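Local coordinates for protein alkaline phosphatase (Thermus thermophilus, PDB 7KWD) that probably hydrolyses phosphate monoesters as a homodimeric alkaline phosphatase that carries two zinc ions and one magnesium ion per active site, at residues R39-F44 and L311-S316; V68-R73 and A292-L297. One frame throughout, in Å; residues are numbered along the deposited sequence.

Contact 1. Residues R39-F44 and L311-S316; sequences RNLIVF and LLIVVS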
loop_
_atom_site.group_PDB
_atom_site.type_symbol
_atom_site.label_atom_id
_atom_site.label_comp_id
_atom_site.label_asym_id
_atom_site.label_seq_id
_atom_site.Cartn_x
_atom_site.Cartn_y
_atom_site.Cartn_z
ATOM N N ARG A 39 23.206 16.920 -16.102
ATOM C CA ARG A 39 22.889 18.256 -16.580
ATOM C C ARG A 39 21.393 18.538 -16.597
ATOM O O ARG A 39 20.991 19.693 -16.448
ATOM C CB ARG A 39 23.437 18.496 -18.002
ATOM C CG ARG A 39 23.684 20.013 -18.290
ATOM C CD ARG A 39 24.142 20.334 -19.739
ATOM N NE ARG A 39 23.346 19.574 -20.680
ATOM C CZ ARG A 39 22.700 20.070 -21.729
ATOM N NH1 ARG A 39 22.774 21.365 -22.022
ATOM N NH2 ARG A 39 21.977 19.235 -22.489
ATOM N N ASN A 40 20.568 17.512 -16.797
ATOM C CA ASN A 40 19.125 17.674 -16.924
ATOM C C ASN A 40 18.424 16.772 -15.914
ATOM O O ASN A 40 18.918 15.705 -15.559
ATOM C CB ASN A 40 18.632 17.335 -18.330
ATOM C CG ASN A 40 19.367 18.096 -19.406
ATOM O OD1 ASN A 40 19.544 19.314 -19.325
ATOM N ND2 ASN A 40 19.805 17.383 -20.425
ATOM N N LEU A 41 17.246 17.212 -15.477
ATOM C CA LEU A 41 16.479 16.522 -14.444
ATOM C C LEU A 41 15.030 16.543 -14.877
ATOM O O LEU A 41 14.475 17.617 -15.134
ATOM C CB LEU A 41 16.627 17.220 -13.092
ATOM C CG LEU A 41 15.784 16.677 -11.946
ATOM C CD1 LEU A 41 16.262 15.293 -11.559
ATOM C CD2 LEU A 41 15.877 17.635 -10.770
ATOM N N ILE A 42 14.417 15.375 -14.921
ATOM C CA ILE A 42 12.976 15.240 -15.135
ATOM C C ILE A 42 12.407 14.620 -13.879
ATOM O O ILE A 42 12.930 13.597 -13.407
ATOM C CB ILE A 42 12.650 14.371 -16.366
ATOM C CG1 ILE A 42 13.386 14.906 -17.593
ATOM C CG2 ILE A 42 11.158 14.352 -16.592
ATOM C CD1 ILE A 42 13.302 14.043 -18.814
ATOM N N VAL A 43 11.366 15.235 -13.326
ATOM C CA VAL A 43 10.674 14.704 -12.151
ATOM C C VAL A 43 9.234 14.388 -12.560
ATOM O O VAL A 43 8.478 15.294 -12.921
ATOM C CB VAL A 43 10.699 15.688 -10.969
ATOM C CG1 VAL A 43 10.066 15.049 -9.729
ATOM C CG2 VAL A 43 12.137 16.187 -10.645
ATOM N N PHE A 44 8.855 13.120 -12.477
ATOM C CA PHE A 44 7.543 12.629 -12.906
ATOM C C PHE A 44 6.804 12.258 -11.623
ATOM O O PHE A 44 7.112 11.241 -10.988
ATOM C CB PHE A 44 7.698 11.455 -13.871
ATOM C CG PHE A 44 6.417 11.035 -14.539
ATOM C CD1 PHE A 44 5.229 11.670 -14.326
ATOM C CD2 PHE A 44 6.426 9.898 -15.378
ATOM C CE1 PHE A 44 4.053 11.248 -14.900
ATOM C CE2 PHE A 44 5.238 9.482 -16.003
ATOM C CZ PHE A 44 4.051 10.164 -15.760
ATOM N N LEU A 311 18.725 12.796 -15.656
ATOM C CA LEU A 311 18.182 11.915 -14.631
ATOM C C LEU A 311 16.660 11.992 -14.616
ATOM O O LEU A 311 16.093 13.086 -14.629
ATOM C CB LEU A 311 18.733 12.278 -13.254
ATOM C CG LEU A 311 18.040 11.514 -12.118
ATOM C CD1 LEU A 311 18.401 10.035 -12.199
ATOM C CD2 LEU A 311 18.441 12.063 -10.771
ATOM N N LEU A 312 16.005 10.834 -14.555
ATOM C CA LEU A 312 14.565 10.766 -14.423
ATOM C C LEU A 312 14.231 10.230 -13.042
ATOM O O LEU A 312 14.650 9.124 -12.674
ATOM C CB LEU A 312 13.928 9.894 -15.512
ATOM C CG LEU A 312 12.486 9.509 -15.235
ATOM C CD1 LEU A 312 11.586 10.744 -15.181
ATOM C CD2 LEU A 312 12.034 8.514 -16.258
ATOM N N ILE A 313 13.490 11.025 -12.273
ATOM C CA ILE A 313 12.942 10.611 -10.985
ATOM C C ILE A 313 11.449 10.400 -11.168
ATOM O O ILE A 313 10.755 11.322 -11.603
ATOM C CB ILE A 313 13.200 11.664 -9.886
ATOM C CG1 ILE A 313 14.693 11.873 -9.681
ATOM C CG2 ILE A 313 12.482 11.241 -8.585
ATOM C CD1 ILE A 313 15.038 12.831 -8.531
ATOM N N VAL A 314 10.953 9.217 -10.804
ATOM C CA VAL A 314 9.523 8.904 -10.821
ATOM C C VAL A 314 9.092 8.656 -9.381
ATOM O O VAL A 314 9.643 7.782 -8.700
ATOM C CB VAL A 314 9.211 7.697 -11.714
ATOM C CG1 VAL A 314 7.714 7.498 -11.858
ATOM C CG2 VAL A 314 9.832 7.906 -13.065
ATOM N N VAL A 315 8.114 9.423 -8.912
ATOM C CA VAL A 315 7.783 9.417 -7.498
ATOM C C VAL A 315 6.297 9.676 -7.323
ATOM O O VAL A 315 5.694 10.487 -8.045
ATOM C CB VAL A 315 8.607 10.474 -6.736
ATOM C CG1 VAL A 315 8.190 11.865 -7.157
ATOM C CG2 VAL A 315 8.490 10.269 -5.215
ATOM N N SER A 316 5.713 8.999 -6.347
ATOM C CA SER A 316 4.383 9.361 -5.877
ATOM C C SER A 316 4.520 10.326 -4.707
ATOM O O SER A 316 5.428 10.174 -3.875
ATOM C CB SER A 316 3.606 8.120 -5.437
ATOM O OG SER A 316 2.412 8.532 -4.778
#
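L41 to F44 pair one for one with L311 to V314 as neighbouring parallel strands, their axes 4.7 Å apart at closest approach and turned by 16°, with backbone bonds in the regular parallel pattern. I42 is gripped twice, its N donating to L311 O at 2.9 Å and its O accepting from I313 N; F44 repeats this with I313 O and V315 N. At the N-terminal end L311 N reaches N40 O from a direction tilted out of the carbonyl plane. CA-H...O contacts, such as L312 CA to I42 O at 3.4 Å, fill in between.

Successive residues alternate between faces and the register matches the two strands, giving L41, V43, L311 and I313 on one face and I42, F44, L312 and V314 on the other. On the first, the L41 and L311 side chains run alongside each other in the same direction, with L41 CD1 4.0 Å from L311 CD2 and 4.1 Å from I313 CD1. CG of L41 stands anti to the backbone N (chi1 175°), and chi2 of 68° turns CD1 toward both partners. On the second, the L312 side chain runs at a slant to that of I42; its CD1 rests 3.9 Å from I42 CG2 and touches F44 CB at 4.2 Å. F44 CB meets V314 CG2 too, while the ring continues away from the partner strand.

Strand 265-271 extends the sheet on the far edge of strand 40-46, where N40 OD1 takes a bond from F265 N. Helix 459-468 packs on the L41, V43 and L311 face, and helix 283-306 receives the F44 ring on the other. Strand 438-443 lies antiparallel on the other edge of 310-325, met by L312 at Y443 and by I313 at L440 and L442, in the buried central sheet of the alkaline phosphatase fold.

Contact 2. Residues V68-R73 and A292-L297; sequences VLALER and AADEVL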
loop_
_atom_site.group_PDB
_atom_site.type_symbol
_atom_site.label_atom_id
_atom_site.label_comp_id
_atom_site.label_asym_id
_atom_site.label_seq_id
_atom_site.Cartn_x
_atom_site.Cartn_y
_atom_site.Cartn_z
ATOM N N VAL A 68 3.035 -5.850 -20.708
ATOM C CA VAL A 68 3.625 -5.511 -19.418
ATOM C C VAL A 68 3.682 -3.992 -19.286
ATOM O O VAL A 68 4.270 -3.319 -20.124
ATOM C CB VAL A 68 5.018 -6.117 -19.268
ATOM C CG1 VAL A 68 5.618 -5.754 -17.929
ATOM C CG2 VAL A 68 4.921 -7.620 -19.458
ATOM N N LEU A 69 3.073 -3.464 -18.229
ATOM C CA LEU A 69 3.133 -2.051 -17.915
ATOM C C LEU A 69 4.569 -1.549 -17.864
ATOM O O LEU A 69 5.438 -2.179 -17.261
ATOM C CB LEU A 69 2.446 -1.877 -16.557
ATOM C CG LEU A 69 1.941 -0.534 -16.085
ATOM C CD1 LEU A 69 0.728 -0.128 -16.857
ATOM C CD2 LEU A 69 1.622 -0.652 -14.610
ATOM N N ALA A 70 4.822 -0.400 -18.496
ATOM C CA ALA A 70 6.174 0.134 -18.469
ATOM C C ALA A 70 6.651 0.354 -17.034
ATOM O O ALA A 70 7.813 0.103 -16.711
ATOM C CB ALA A 70 6.268 1.426 -19.268
ATOM N N LEU A 71 5.768 0.805 -16.157
ATOM C CA LEU A 71 6.167 1.019 -14.770
ATOM C C LEU A 71 6.606 -0.300 -14.124
ATOM O O LEU A 71 7.576 -0.328 -13.363
ATOM C CB LEU A 71 5.020 1.671 -13.987
ATOM C CG LEU A 71 5.386 2.078 -12.573
ATOM C CD1 LEU A 71 6.651 2.927 -12.533
ATOM C CD2 LEU A 71 4.212 2.771 -11.850
ATOM N N GLU A 72 5.938 -1.413 -14.438
ATOM C CA GLU A 72 6.409 -2.689 -13.902
ATOM C C GLU A 72 7.847 -2.962 -14.365
ATOM O O GLU A 72 8.705 -3.372 -13.574
ATOM C CB GLU A 72 5.500 -3.856 -14.311
ATOM C CG GLU A 72 6.039 -5.216 -13.834
ATOM C CD GLU A 72 5.241 -6.437 -14.307
ATOM O OE1 GLU A 72 4.083 -6.275 -14.722
ATOM O OE2 GLU A 72 5.792 -7.558 -14.278
ATOM N N ARG A 73 8.117 -2.774 -15.661
ATOM C CA ARG A 73 9.470 -3.028 -16.172
ATOM C C ARG A 73 10.504 -2.190 -15.432
ATOM O O ARG A 73 11.608 -2.675 -15.151
ATOM C CB ARG A 73 9.536 -2.737 -17.667
ATOM C CG ARG A 73 8.466 -3.476 -18.463
ATOM C CD ARG A 73 8.527 -3.174 -20.000
ATOM N NE ARG A 73 7.246 -3.398 -20.700
ATOM C CZ ARG A 73 7.150 -3.626 -22.013
ATOM N NH1 ARG A 73 8.244 -3.657 -22.766
ATOM N NH2 ARG A 73 5.973 -3.849 -22.574
ATOM N N ALA A 292 -2.378 6.416 -18.805
ATOM C CA ALA A 292 -1.869 7.593 -19.502
ATOM C C ALA A 292 -0.460 7.965 -19.026
ATOM O O ALA A 292 0.389 8.382 -19.822
ATOM C CB ALA A 292 -2.805 8.781 -19.275
ATOM N N ALA A 293 -0.226 7.893 -17.716
ATOM C CA ALA A 293 1.120 8.109 -17.197
ATOM C C ALA A 293 2.106 7.102 -17.788
ATOM O O ALA A 293 3.260 7.448 -18.079
ATOM C CB ALA A 293 1.120 7.987 -15.675
ATOM N N ASP A 294 1.658 5.854 -17.986
ATOM C CA ASP A 294 2.563 4.831 -18.492
ATOM C C ASP A 294 3.030 5.173 -19.892
ATOM O O ASP A 294 4.204 4.977 -20.232
ATOM C CB ASP A 294 1.876 3.460 -18.443
ATOM C CG ASP A 294 2.851 2.327 -18.201
ATOM O OD1 ASP A 294 3.449 2.273 -17.099
ATOM O OD2 ASP A 294 3.018 1.496 -19.104
ATOM N N GLU A 295 2.146 5.726 -20.712
ATOM C CA GLU A 295 2.583 6.151 -22.042
ATOM C C GLU A 295 3.636 7.235 -21.937
ATOM O O GLU A 295 4.563 7.308 -22.757
ATOM C CB GLU A 295 1.405 6.668 -22.865
ATOM C CG GLU A 295 0.443 5.582 -23.302
ATOM C CD GLU A 295 -0.718 6.142 -24.140
ATOM O OE1 GLU A 295 -1.890 5.845 -23.799
ATOM O OE2 GLU A 295 -0.453 6.888 -25.124
ATOM N N VAL A 296 3.486 8.119 -20.947
ATOM C CA VAL A 296 4.463 9.192 -20.748
ATOM C C VAL A 296 5.801 8.613 -20.323
ATOM O O VAL A 296 6.862 9.040 -20.799
ATOM C CB VAL A 296 3.944 10.213 -19.717
ATOM C CG1 VAL A 296 5.046 11.224 -19.344
ATOM C CG2 VAL A 296 2.702 10.950 -20.271
ATOM N N LEU A 297 5.766 7.628 -19.423
ATOM C CA LEU A 297 6.979 6.957 -18.957
ATOM C C LEU A 297 7.809 6.463 -20.120
ATOM O O LEU A 297 9.038 6.607 -20.126
ATOM C CB LEU A 297 6.574 5.798 -18.082
ATOM C CG LEU A 297 7.408 5.332 -16.911
ATOM C CD1 LEU A 297 7.914 6.465 -16.067
ATOM C CD2 LEU A 297 6.482 4.370 -16.118
#
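The carboxylate of D294 is packed between L69 and A70: L69 CD1 sits over one face, 3.5 Å from D294 CG, and A70 CB lies on the other side of the plane, off toward OD2. At the edge come two backbone N-H groups. A70 N donates to OD2 at 2.7 Å and L71 N to OD1 at 2.9 Å, each using a syn lone pair, so that the two bonds run side by side and fix the rotation of the group. L71 CB also lies near this plane, 3.5 Å from OD1.

One turn further along its helix, L297 adds an apolar contact: CD2 packs 3.6 Å from L71 CA and meets L71 CB as well. Within 68-73, R73 folds back to hold V68 O by NE and NH2, both at 3.0 Å and with the oxygen close to the guanidinium plane.

L69 is the N-cap residue of helix 70-75 but has no side-chain acceptor; D294, from helix 283-306, takes the first-turn N-H groups of A70 and L71 instead. The buried negative charge, which also pairs with R67 at OD2, is probably stabilised by the positive end of the helix dipole.

The two contacts, their centres 15 Å apart, meet through helix 283-306, which leads along the chain into strand 310-325. One side of that helix serves contact 2; another takes the F44 ring of contact 1, with F44 CE2 3.5 Å from A293 O. L297 belongs to both interfaces, since its CD1 packs 3.8 Å from V314 CG2 while its other methyl faces 68-73. Contact 1 runs toward the metal centre: D47, a ligand of magnesium and zinc, follows strand 40-46, zinc ligands D317 and H318 follow S316, and the F44 side chain is about 6 Å from that of the magnesium ligand E270. Contact 2 instead borders the second subunit, which V68 and E72 touch.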